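Local coordinates for SVS_variant_AS1 (Streptomyces sp. CWA1, PDB 6TJA), which probably acts as an ancestral-type spiroviolene synthase, a class I terpene cyclase turning geranylgeranyl diphosphate into a polycyclic diterpene, at residues I221-L226 against K267-I272. Numbering follows the deposited sequence.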
# COMPACT_ATOMS: atom_id res chain seq x y z
N ILE A 221 -12.05 8.62 -8.16
CA ILE A 221 -11.11 7.68 -8.83
C ILE A 221 -11.90 6.75 -9.75
O ILE A 221 -11.46 6.55 -10.88
CB ILE A 221 -10.26 6.93 -7.80
CG1 ILE A 221 -9.26 7.88 -7.16
CG2 ILE A 221 -9.56 5.71 -8.39
CD1 ILE A 221 -8.57 7.28 -5.96
N MET A 222 -13.05 6.26 -9.31
CA MET A 222 -13.86 5.27 -10.04
C MET A 222 -14.48 5.94 -11.26
O MET A 222 -14.51 5.31 -12.31
CB MET A 222 -14.95 4.68 -9.14
CG MET A 222 -15.62 3.43 -9.75
SD MET A 222 -14.50 1.99 -9.86
CE MET A 222 -14.81 1.33 -8.24
N VAL A 223 -14.91 7.20 -11.17
CA VAL A 223 -15.49 7.91 -12.34
C VAL A 223 -14.38 8.14 -13.36
O VAL A 223 -14.62 7.84 -14.55
CB VAL A 223 -16.19 9.22 -11.96
CG1 VAL A 223 -16.63 9.98 -13.21
CG2 VAL A 223 -17.36 8.98 -11.02
N ALA A 224 -13.21 8.61 -12.92
CA ALA A 224 -12.03 8.86 -13.79
C ALA A 224 -11.61 7.57 -14.49
O ALA A 224 -11.27 7.62 -15.68
CB ALA A 224 -10.85 9.41 -13.00
N ALA A 225 -11.56 6.46 -13.75
CA ALA A 225 -11.26 5.11 -14.29
C ALA A 225 -12.25 4.75 -15.40
O ALA A 225 -11.84 4.27 -16.43
CB ALA A 225 -11.31 4.08 -13.19
N LEU A 226 -13.54 4.91 -15.17
CA LEU A 226 -14.60 4.49 -16.13
C LEU A 226 -14.63 5.49 -17.29
O LEU A 226 -14.93 5.09 -18.41
CB LEU A 226 -15.94 4.42 -15.38
CG LEU A 226 -16.08 3.32 -14.33
CD1 LEU A 226 -17.44 3.42 -13.68
CD2 LEU A 226 -15.89 1.95 -14.93
N LYS A 267 -24.68 4.22 -17.44
CA LYS A 267 -25.62 4.21 -16.37
C LYS A 267 -24.95 4.05 -15.01
O LYS A 267 -25.13 4.85 -14.15
CB LYS A 267 -26.67 3.16 -16.58
CG LYS A 267 -27.82 3.62 -17.43
CD LYS A 267 -28.85 2.54 -17.54
CE LYS A 267 -29.52 2.55 -18.88
NZ LYS A 267 -30.98 2.54 -18.72
N LEU A 268 -24.17 3.03 -14.84
CA LEU A 268 -23.54 2.83 -13.58
C LEU A 268 -22.50 3.90 -13.21
O LEU A 268 -22.37 4.24 -12.09
CB LEU A 268 -23.06 1.40 -13.41
CG LEU A 268 -21.99 0.89 -14.31
CD1 LEU A 268 -20.65 1.39 -13.84
CD2 LEU A 268 -22.04 -0.61 -14.35
N ARG A 269 -21.82 4.44 -14.19
CA ARG A 269 -20.78 5.49 -14.02
C ARG A 269 -21.48 6.76 -13.54
O ARG A 269 -21.03 7.38 -12.56
CB ARG A 269 -19.98 5.64 -15.32
CG ARG A 269 -18.96 6.78 -15.36
CD ARG A 269 -19.64 8.06 -15.77
NE ARG A 269 -18.74 9.19 -15.94
CZ ARG A 269 -19.14 10.46 -15.91
NH1 ARG A 269 -20.42 10.74 -15.73
NH2 ARG A 269 -18.27 11.43 -16.07
N ASP A 270 -22.60 7.08 -14.19
CA ASP A 270 -23.43 8.26 -13.85
C ASP A 270 -24.01 8.09 -12.44
O ASP A 270 -24.03 9.07 -11.68
CB ASP A 270 -24.51 8.45 -14.91
CG ASP A 270 -24.02 9.04 -16.23
OD1 ASP A 270 -22.82 9.34 -16.36
OD2 ASP A 270 -24.86 9.15 -17.12
N ARG A 271 -24.44 6.89 -12.06
CA ARG A 271 -24.95 6.64 -10.70
C ARG A 271 -23.84 6.99 -9.69
O ARG A 271 -24.14 7.65 -8.69
CB ARG A 271 -25.48 5.20 -10.62
CG ARG A 271 -25.87 4.82 -9.20
CD ARG A 271 -26.29 3.39 -8.99
NE ARG A 271 -27.30 2.90 -9.92
CZ ARG A 271 -28.24 2.01 -9.61
NH1 ARG A 271 -28.39 1.60 -8.37
NH2 ARG A 271 -29.08 1.58 -10.52
N ILE A 272 -22.59 6.59 -9.95
CA ILE A 272 -21.46 6.83 -9.02
C ILE A 272 -21.17 8.33 -8.96
O ILE A 272 -20.96 8.84 -7.85
CB ILE A 272 -20.22 6.01 -9.41
CG1 ILE A 272 -20.48 4.51 -9.33
CG2 ILE A 272 -19.03 6.38 -8.53
CD1 ILE A 272 -19.40 3.66 -9.99
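Segments 221-226 and 267-272, on helices 211-231 and 258-283, run roughly antiparallel, their axes approaching to 9.6 Å at 153°, with the CA atoms of V223 and R269 the nearest across the pair, 6.1 Å apart. R269 makes the one part of the contact with a polar end. Its CG is anti to the backbone N, and the chain then bends at chi2 (-86°), so that the aliphatic part slides antiparallel past L226, R269 CG lying 3.8 Å from L226 CB. Beyond the bend the guanidinium spreads over V223, whose CG1 sits over one face, 3.5 Å from R269 NE. The buried group is gripped from several sides: R269 NH1 makes a salt bridge to D270 OD1 at 2.8 Å, a bent bond arriving nearly along the C-O axis, and also bonds to Y14 O, while NE pairs with D227. With carboxylates on two of its nitrogens, the arginine is likely to stay charged. An alanine here would remove the guanidinium and CG, and would probably cost D227 and D270 a salt-bridge partner each, Y14 O a donor, and V223 and L226 much of their packing. The rest is apolar. I272 reaches across with CD1 3.8 Å from M222 CG, and the I272 and V223 side chains run past each other in opposite directions, their CG2 methyls in touch. L226 CD1 meets L268 CD1 at 3.8 Å, the two side chains crossing at about a right angle. Outside the pair, I302 of helix 289-309 touches V223, and helix 175-185 packs on M222. This is core helix-helix packing of the all-alpha class I terpene cyclase fold; directly after D227, the last turn of helix 211-231 begins the sequence matching the family's NSE motif, which probably binds metal as in relatives.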